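Local coordinates for protein anaerobically-induced outer membrane porin OprE (Pseudomonas aeruginosa, PDB 4FRX) that probably acts as a porin, a beta-barrel channel of the OprD family that lets small solutes cross the bacterial outer membrane, at residues G88-P92 / G136-P140; R175-I179 / R190-K194; Q330-R336 / K403-S409. All blocks are in the same frame, centred on the assembly; numbering follows the deposited sequence.

Contact 1. Residues G88-P92 / G136-P140; sequences GTVFP and GRLLP
Two loops folded against the inside of the porin barrel meet where Thr89, Val90 and Phe91 pack on Arg137 and Leu138. The polar part is one straight hydrogen bond: Arg137 NE donates to Thr89 OG1 at 2.9 Å, with an N-H...O angle of 169°, and the hydroxyl lies at the guanidinium edge, in its plane. Chi1 (-63°) puts Arg137 CG 3.4 Å from Thr89 O, and the bend at chi2 (-64°) then turns CD and NE toward the Thr89 hydroxyl. NH1 turns back to the carbonyl of Gly136, so two bonds from adjoining nitrogens limit rotation of the guanidinium. Further along, Val90 CG1 touches Leu138 CB at 3.6 Å, the two side chains crossing at about a right angle, and Leu138 CD2 comes obliquely to Phe91 CZ at 3.7 Å. A water bridges the backbones: it donates to Val90 O and accepts from Leu138 N. Thr89 O, buried here, has no polar partner in the model. Around the pair, Glu40 receives the backbone NH groups of Gly88 and Thr89, and Arg20 donates to Arg137 O. Strand 17-28 supports Val90, Arg137 and Leu138 through Phe22 and Ile24, while Phe91 meets the ring of Phe103 on strand 102-114.

Contact 2. Residues R175-I179 / R190-K194; sequences RSLSI and RDSNK
Leu177 and Ser192 exchange two backbone hydrogen bonds, Leu177 N to Ser192 O and Ser192 N to Leu177 O, both 2.8 Å long. Neither is straight, with N-H...O angles of 145° and 149°. Next to them Ser178 OG donates to Arg190 O, also at 2.8 Å, approaching nearly along the C=O axis. The hydroxyl gets there because it stands anti to its own backbone nitrogen (chi1 -170°), and the bond ties a third point of the loop without a further backbone pair. A water accompanies this group on the Ser176 side, donating to Asp191 OD1 and making a weak bond with Ser176 OG.

The pairing is a single antiparallel bridge, of the hydrogen-bonded kind, in which the chain just past short strand 174-176 meets the residues leading into strand 195-203. It closes off the loop between short strand 174-176 and barrel strand 195-203, both of which pair with strand 156-167.

Packing around the bridge is made mostly of small groups. Ser176 CB lies 3.5 Å from Asp191 CG, with OD1 and OD2 both a little farther off, while Asp191 CB comes to 3.1 Å from Leu177 O. Asp191 OD2 forms a salt bridge with Arg315, whose NH2 also donates to Ser176 O, so one guanidinium holds both segments. The Arg190 side chain leads away to a salt bridge with Asp262. Ser192 OG is bonded to Asp218 O, and Leu177, Ile179 and Ser192 all rest on Leu217 of strand 208-217.

Contact 3. Residues Q330-R336 / K403-S409; sequences QIGKFQR and KNASFRS
Phe407, Gln330 and Ile331 carry this contact, in which the loop between strands 295-305 and 340-349 leans on barrel strand 399-409. Ala405 and Phe407, alternate residues of that strand, both direct their side chains at the loop. Ile331 fits over the pair: its CD1 lies 3.6 Å from Ala405 CB and 3.7 Å from Phe407 CB, and its other branch, CG2, comes obliquely to Phe407 CG at 3.8 Å. Gln330 takes the neighbouring place. Its chain runs fully extended (chi1 -179°, chi2 178°), which slides the amide over the Ala405 methyl, with CD 3.4 Å from CB. Gln330 OE1 also reaches Lys403 CB at 3.5 Å, whereas NE2 is bonded to Glu425 of the adjacent strand 423-434.

At the far end of the Phe407 ring, Arg336 comes from the opposite direction. Its NH2 stands 3.8 Å from CZ, edge against edge, with the guanidinium and ring planes 30° apart; this is no cation-pi stack. The same NH2 forms a salt bridge with Glu379, which also accepts from Ser409 OG. Gly332 CA lies obliquely by the ring.

No hydrogen bond joins the two segments directly. On strand 377-389, Glu381 accepts from the NH groups of Ile331 and Gly332, and Asp383 from that of Gln330. Between the two segments there is only packing; the loop's polar ties to the wall run to carboxylates of strands 377-389 and 423-434.

Contacts 1 and 2 join loop or strand-end segments, whereas contact 3 sets a loop on a barrel strand; the three follow one another along the chain. Contacts 1 and 3 come nearest, with about 5 Å between their closest atoms and 18 Å between centres. Strand 423-434 lies between them: Glu425 binds Gln330 of contact 3 and makes a long, weak ion pair with Arg137 of contact 1. Contact 2 stands apart, its centre 20 Å from that of contact 1 and 25 Å from that of contact 3. The nearest bound C8E detergent molecules are about 11 Å from the Leu138 side chain and about 10 Å from that of Asn404.

Contact 1. Residues G88-P92 / G136-P140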
loop_
_atom_site.group_PDB
_atom_site.type_symbol
_atom_site.label_atom_id
_atom_site.label_comp_id
_atom_site.label_asym_id
_atom_site.label_seq_id
_atom_site.Cartn_x
_atom_site.Cartn_y
_atom_site.Cartn_z
ATOM N N GLY A 88 4.565 -15.149 -11.242
ATOM C CA GLY A 88 5.205 -15.483 -9.982
ATOM C C GLY A 88 4.907 -14.491 -8.875
ATOM O O GLY A 88 5.582 -14.483 -7.848
ATOM N N THR A 89 3.902 -13.646 -9.077
ATOM C CA THR A 89 3.529 -12.666 -8.062
ATOM C C THR A 89 2.139 -12.937 -7.505
ATOM O O THR A 89 1.716 -12.301 -6.547
ATOM C CB THR A 89 3.607 -11.196 -8.590
ATOM O OG1 THR A 89 2.805 -11.053 -9.770
ATOM C CG2 THR A 89 5.056 -10.794 -8.909
ATOM N N VAL A 90 1.425 -13.885 -8.106
ATOM C CA VAL A 90 0.086 -14.213 -7.642
ATOM C C VAL A 90 0.065 -15.431 -6.708
ATOM O O VAL A 90 -0.536 -15.372 -5.643
ATOM C CB VAL A 90 -0.887 -14.439 -8.806
ATOM C CG1 VAL A 90 -2.291 -14.651 -8.283
ATOM C CG2 VAL A 90 -0.855 -13.249 -9.763
ATOM N N PHE A 91 0.719 -16.521 -7.120
ATOM C CA PHE A 91 0.718 -17.804 -6.390
ATOM C C PHE A 91 2.092 -18.208 -5.858
ATOM O O PHE A 91 3.099 -17.993 -6.522
ATOM C CB PHE A 91 0.212 -18.927 -7.315
ATOM C CG PHE A 91 -1.247 -18.818 -7.630
ATOM C CD1 PHE A 91 -2.183 -19.318 -6.750
ATOM C CD2 PHE A 91 -1.680 -18.184 -8.781
ATOM C CE1 PHE A 91 -3.532 -19.190 -7.003
ATOM C CE2 PHE A 91 -3.029 -18.064 -9.052
ATOM C CZ PHE A 91 -3.951 -18.558 -8.160
ATOM N N PRO A 92 2.133 -18.822 -4.664
ATOM C CA PRO A 92 3.392 -19.407 -4.188
ATOM C C PRO A 92 3.799 -20.611 -5.044
ATOM O O PRO A 92 2.974 -21.111 -5.810
ATOM C CB PRO A 92 3.061 -19.858 -2.764
ATOM C CG PRO A 92 1.579 -20.037 -2.749
ATOM C CD PRO A 92 1.017 -19.040 -3.729
ATOM N N GLY A 136 -2.338 -5.722 -4.510
ATOM C CA GLY A 136 -2.243 -5.577 -5.951
ATOM C C GLY A 136 -2.395 -6.866 -6.746
ATOM O O GLY A 136 -2.267 -6.849 -7.973
ATOM N N ARG A 137 -2.651 -7.984 -6.067
ATOM C CA ARG A 137 -2.786 -9.254 -6.781
ATOM C C ARG A 137 -4.071 -9.960 -6.374
ATOM O O ARG A 137 -5.133 -9.348 -6.389
ATOM C CB ARG A 137 -1.551 -10.146 -6.597
ATOM C CG ARG A 137 -0.235 -9.543 -7.176
ATOM C CD ARG A 137 -0.287 -9.363 -8.700
ATOM N NE ARG A 137 0.991 -8.864 -9.238
ATOM C CZ ARG A 137 1.301 -7.578 -9.390
ATOM N NH1 ARG A 137 0.436 -6.637 -9.044
ATOM N NH2 ARG A 137 2.486 -7.229 -9.889
ATOM N N LEU A 138 -3.974 -11.230 -5.998
ATOM C CA LEU A 138 -5.189 -12.023 -5.725
ATOM C C LEU A 138 -5.666 -11.927 -4.283
ATOM O O LEU A 138 -6.867 -11.746 -4.020
ATOM C CB LEU A 138 -4.954 -13.500 -6.094
ATOM C CG LEU A 138 -6.156 -14.447 -6.025
ATOM C CD1 LEU A 138 -7.256 -13.986 -6.972
ATOM C CD2 LEU A 138 -5.738 -15.886 -6.352
ATOM N N LEU A 139 -4.725 -12.068 -3.353
ATOM C CA LEU A 139 -5.032 -12.024 -1.930
ATOM C C LEU A 139 -4.152 -10.945 -1.299
ATOM O O LEU A 139 -3.029 -10.729 -1.733
ATOM C CB LEU A 139 -4.776 -13.392 -1.272
ATOM C CG LEU A 139 -5.557 -14.597 -1.844
ATOM C CD1 LEU A 139 -5.137 -15.905 -1.186
ATOM C CD2 LEU A 139 -7.052 -14.387 -1.667
ATOM N N PRO A 140 -4.678 -10.246 -0.293
ATOM C CA PRO A 140 -3.954 -9.126 0.310
ATOM C C PRO A 140 -2.813 -9.517 1.246
ATOM O O PRO A 140 -2.775 -10.621 1.816
ATOM C CB PRO A 140 -5.043 -8.408 1.113
ATOM C CG PRO A 140 -6.031 -9.509 1.445
ATOM C CD PRO A 140 -6.051 -10.370 0.226
HETATM O O HOH W 1 -1.763 -13.103 -4.703
#

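Contact 2. Residues R175-I179 / R190-K194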
loop_
_atom_site.group_PDB
_atom_site.type_symbol
_atom_site.label_atom_id
_atom_site.label_comp_id
_atom_site.label_asym_id
_atom_site.label_seq_id
_atom_site.Cartn_x
_atom_site.Cartn_y
_atom_site.Cartn_z
ATOM N N ARG A 175 6.698 -13.745 7.744
ATOM C CA ARG A 175 8.148 -13.592 7.740
ATOM C C ARG A 175 8.506 -12.259 8.374
ATOM O O ARG A 175 7.656 -11.374 8.480
ATOM C CB ARG A 175 8.669 -13.631 6.301
ATOM C CG ARG A 175 8.308 -14.899 5.544
ATOM C CD ARG A 175 8.688 -14.779 4.080
ATOM N NE ARG A 175 10.122 -14.551 3.911
ATOM C CZ ARG A 175 10.698 -14.252 2.750
ATOM N NH1 ARG A 175 9.956 -14.137 1.656
ATOM N NH2 ARG A 175 12.013 -14.058 2.685
ATOM N N SER A 176 9.761 -12.105 8.793
ATOM C CA SER A 176 10.220 -10.838 9.345
ATOM C C SER A 176 10.212 -9.702 8.317
ATOM O O SER A 176 10.108 -9.932 7.111
ATOM C CB SER A 176 11.595 -11.011 10.000
ATOM O OG SER A 176 11.459 -11.778 11.188
ATOM N N LEU A 177 10.284 -8.468 8.807
ATOM C CA LEU A 177 10.159 -7.281 7.946
ATOM C C LEU A 177 11.489 -6.811 7.340
ATOM O O LEU A 177 12.536 -6.900 7.968
ATOM C CB LEU A 177 9.513 -6.144 8.743
ATOM C CG LEU A 177 8.211 -6.519 9.463
ATOM C CD1 LEU A 177 7.778 -5.442 10.441
ATOM C CD2 LEU A 177 7.107 -6.792 8.453
ATOM N N SER A 178 11.455 -6.289 6.120
ATOM C CA SER A 178 12.689 -5.787 5.524
ATOM C C SER A 178 12.370 -4.618 4.588
ATOM O O SER A 178 11.221 -4.172 4.515
ATOM C CB SER A 178 13.463 -6.905 4.804
ATOM O OG SER A 178 14.765 -6.474 4.429
ATOM N N ILE A 179 13.401 -4.107 3.920
ATOM C CA ILE A 179 13.268 -3.009 2.969
ATOM C C ILE A 179 14.091 -3.368 1.730
ATOM O O ILE A 179 14.920 -4.283 1.792
ATOM C CB ILE A 179 13.767 -1.662 3.564
ATOM C CG1 ILE A 179 15.278 -1.687 3.793
ATOM C CG2 ILE A 179 13.024 -1.314 4.874
ATOM C CD1 ILE A 179 15.829 -0.382 4.361
ATOM N N ARG A 190 18.773 -9.391 5.098
ATOM C CA ARG A 190 18.618 -9.133 6.520
ATOM C C ARG A 190 17.237 -8.573 6.781
ATOM O O ARG A 190 16.626 -7.946 5.912
ATOM C CB ARG A 190 19.683 -8.158 7.026
ATOM C CG ARG A 190 21.105 -8.701 6.962
ATOM C CD ARG A 190 21.326 -9.831 7.963
ATOM N NE ARG A 190 22.723 -10.270 8.003
ATOM C CZ ARG A 190 23.220 -11.262 7.270
ATOM N NH1 ARG A 190 22.444 -11.925 6.415
ATOM N NH2 ARG A 190 24.500 -11.590 7.385
ATOM N N ASP A 191 16.735 -8.802 7.979
ATOM C CA ASP A 191 15.402 -8.333 8.291
ATOM C C ASP A 191 15.310 -7.945 9.750
ATOM O O ASP A 191 16.301 -7.976 10.475
ATOM C CB ASP A 191 14.357 -9.388 7.913
ATOM C CG ASP A 191 14.708 -10.781 8.422
ATOM O OD1 ASP A 191 15.278 -10.892 9.526
ATOM O OD2 ASP A 191 14.399 -11.769 7.718
ATOM N N SER A 192 14.116 -7.556 10.164
ATOM C CA SER A 192 13.899 -7.109 11.524
ATOM C C SER A 192 12.512 -7.526 11.957
ATOM O O SER A 192 11.582 -7.545 11.143
ATOM C CB SER A 192 14.013 -5.593 11.584
ATOM O OG SER A 192 13.644 -5.126 12.860
ATOM N N ASN A 193 12.363 -7.861 13.233
ATOM C CA ASN A 193 11.055 -8.262 13.733
ATOM C C ASN A 193 10.411 -7.219 14.642
ATOM O O ASN A 193 9.520 -7.542 15.426
ATOM C CB ASN A 193 11.112 -9.638 14.421
ATOM C CG ASN A 193 12.037 -9.656 15.626
ATOM O OD1 ASN A 193 12.546 -8.621 16.055
ATOM N ND2 ASN A 193 12.266 -10.843 16.172
ATOM N N LYS A 194 10.867 -5.971 14.541
ATOM C CA LYS A 194 10.247 -4.876 15.277
ATOM C C LYS A 194 10.025 -3.625 14.425
ATOM O O LYS A 194 10.977 -2.980 13.993
ATOM C CB LYS A 194 11.068 -4.511 16.522
ATOM C CG LYS A 194 11.132 -5.614 17.565
ATOM C CD LYS A 194 12.088 -5.258 18.698
HETATM O O HOH W 2 14.100 -10.329 12.279
#

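Contact 3. Residues Q330-R336 / K403-S409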
loop_
_atom_site.group_PDB
_atom_site.type_symbol
_atom_site.label_atom_id
_atom_site.label_comp_id
_atom_site.label_asym_id
_atom_site.label_seq_id
_atom_site.Cartn_x
_atom_site.Cartn_y
_atom_site.Cartn_z
ATOM N N GLN A 330 1.023 1.579 -10.921
ATOM C CA GLN A 330 0.750 0.170 -11.195
ATOM C C GLN A 330 2.023 -0.658 -11.271
ATOM O O GLN A 330 2.080 -1.774 -10.755
ATOM C CB GLN A 330 -0.100 0.003 -12.469
ATOM C CG GLN A 330 -0.438 -1.443 -12.775
ATOM C CD GLN A 330 -1.321 -1.602 -14.000
ATOM O OE1 GLN A 330 -1.987 -0.656 -14.426
ATOM N NE2 GLN A 330 -1.331 -2.813 -14.573
ATOM N N ILE A 331 3.049 -0.114 -11.914
ATOM C CA ILE A 331 4.308 -0.842 -12.037
ATOM C C ILE A 331 5.375 -0.205 -11.156
ATOM O O ILE A 331 5.873 -0.846 -10.226
ATOM C CB ILE A 331 4.790 -0.929 -13.497
ATOM C CG1 ILE A 331 3.799 -1.751 -14.334
ATOM C CG2 ILE A 331 6.199 -1.523 -13.571
ATOM C CD1 ILE A 331 4.160 -1.828 -15.835
ATOM N N GLY A 332 5.705 1.054 -11.429
ATOM C CA GLY A 332 6.801 1.714 -10.729
ATOM C C GLY A 332 6.358 2.438 -9.471
ATOM O O GLY A 332 5.156 2.542 -9.198
ATOM N N LYS A 333 7.324 2.929 -8.695
ATOM C CA LYS A 333 7.011 3.762 -7.537
ATOM C C LYS A 333 7.774 5.089 -7.557
ATOM O O LYS A 333 7.552 5.946 -6.701
ATOM C CB LYS A 333 7.283 3.015 -6.222
ATOM C CG LYS A 333 6.482 1.722 -6.064
ATOM C CD LYS A 333 6.768 1.055 -4.719
ATOM C CE LYS A 333 6.121 -0.340 -4.629
ATOM N NZ LYS A 333 4.636 -0.283 -4.788
ATOM N N PHE A 334 8.663 5.248 -8.536
ATOM C CA PHE A 334 9.485 6.464 -8.690
ATOM C C PHE A 334 10.131 6.886 -7.366
ATOM O O PHE A 334 10.153 8.058 -7.015
ATOM C CB PHE A 334 8.642 7.602 -9.295
ATOM C CG PHE A 334 8.113 7.277 -10.656
ATOM C CD1 PHE A 334 7.069 6.364 -10.806
ATOM C CD2 PHE A 334 8.680 7.838 -11.784
ATOM C CE1 PHE A 334 6.592 6.022 -12.065
ATOM C CE2 PHE A 334 8.207 7.512 -13.047
ATOM C CZ PHE A 334 7.163 6.596 -13.192
ATOM N N GLN A 335 10.683 5.904 -6.667
ATOM C CA GLN A 335 11.089 6.061 -5.286
ATOM C C GLN A 335 12.602 6.050 -5.128
ATOM O O GLN A 335 13.112 5.995 -4.013
ATOM C CB GLN A 335 10.441 4.956 -4.440
ATOM C CG GLN A 335 11.187 3.622 -4.390
ATOM C CD GLN A 335 11.365 2.946 -5.749
ATOM O OE1 GLN A 335 10.748 3.329 -6.747
ATOM N NE2 GLN A 335 12.226 1.927 -5.787
ATOM N N ARG A 336 13.315 6.137 -6.249
ATOM C CA ARG A 336 14.764 5.950 -6.262
ATOM C C ARG A 336 15.509 7.197 -5.819
ATOM O O ARG A 336 15.052 8.310 -6.044
ATOM C CB ARG A 336 15.237 5.571 -7.668
ATOM C CG ARG A 336 14.480 4.388 -8.289
ATOM C CD ARG A 336 14.884 4.243 -9.752
ATOM N NE ARG A 336 13.848 3.607 -10.563
ATOM C CZ ARG A 336 13.750 2.295 -10.761
ATOM N NH1 ARG A 336 14.626 1.468 -10.202
ATOM N NH2 ARG A 336 12.774 1.810 -11.518
ATOM N N LYS A 403 -6.927 -2.642 -15.791
ATOM C CA LYS A 403 -5.819 -1.719 -15.552
ATOM C C LYS A 403 -4.720 -2.028 -16.551
ATOM O O LYS A 403 -4.334 -3.183 -16.695
ATOM C CB LYS A 403 -5.273 -1.866 -14.119
ATOM C CG LYS A 403 -6.288 -1.524 -13.012
ATOM C CD LYS A 403 -5.641 -1.654 -11.633
ATOM C CE LYS A 403 -6.618 -1.292 -10.529
ATOM N NZ LYS A 403 -7.239 0.048 -10.718
ATOM N N ASN A 404 -4.217 -1.007 -17.244
ATOM C CA ASN A 404 -3.082 -1.200 -18.135
ATOM C C ASN A 404 -1.960 -0.238 -17.770
ATOM O O ASN A 404 -2.212 0.932 -17.484
ATOM C CB ASN A 404 -3.507 -0.975 -19.589
ATOM C CG ASN A 404 -2.341 -0.985 -20.545
ATOM O OD1 ASN A 404 -1.755 0.053 -20.846
ATOM N ND2 ASN A 404 -1.991 -2.169 -21.031
ATOM N N ALA A 405 -0.725 -0.729 -17.787
ATOM C CA ALA A 405 0.428 0.118 -17.526
ATOM C C ALA A 405 1.531 -0.088 -18.564
ATOM O O ALA A 405 1.780 -1.214 -19.000
ATOM C CB ALA A 405 0.978 -0.152 -16.093
ATOM N N SER A 406 2.180 1.006 -18.959
ATOM C CA SER A 406 3.408 0.936 -19.752
ATOM C C SER A 406 4.492 1.651 -18.973
ATOM O O SER A 406 4.296 2.787 -18.555
ATOM C CB SER A 406 3.243 1.619 -21.114
ATOM O OG SER A 406 2.439 0.855 -21.979
ATOM N N PHE A 407 5.628 0.981 -18.805
ATOM C CA PHE A 407 6.729 1.458 -17.984
ATOM C C PHE A 407 8.019 1.316 -18.781
ATOM O O PHE A 407 8.315 0.255 -19.338
ATOM C CB PHE A 407 6.796 0.660 -16.676
ATOM C CG PHE A 407 7.988 1.002 -15.824
ATOM C CD1 PHE A 407 7.982 2.124 -15.020
ATOM C CD2 PHE A 407 9.129 0.207 -15.853
ATOM C CE1 PHE A 407 9.095 2.453 -14.241
ATOM C CE2 PHE A 407 10.233 0.524 -15.078
ATOM C CZ PHE A 407 10.213 1.651 -14.268
ATOM N N ARG A 408 8.771 2.406 -18.871
ATOM C CA ARG A 408 10.041 2.383 -19.577
ATOM C C ARG A 408 11.086 3.045 -18.697
ATOM O O ARG A 408 10.871 4.161 -18.192
ATOM C CB ARG A 408 9.930 3.146 -20.895
ATOM C CG ARG A 408 8.773 2.705 -21.773
ATOM C CD ARG A 408 9.066 1.412 -22.489
ATOM N NE ARG A 408 7.998 1.073 -23.428
ATOM C CZ ARG A 408 6.972 0.280 -23.138
ATOM N NH1 ARG A 408 6.874 -0.266 -21.930
ATOM N NH2 ARG A 408 6.049 0.025 -24.059
ATOM N N SER A 409 12.218 2.371 -18.531
ATOM C CA SER A 409 13.252 2.821 -17.604
ATOM C C SER A 409 14.657 2.622 -18.165
ATOM O O SER A 409 14.831 2.013 -19.215
ATOM C CB SER A 409 13.112 2.076 -16.276
ATOM O OG SER A 409 13.910 2.667 -15.264
#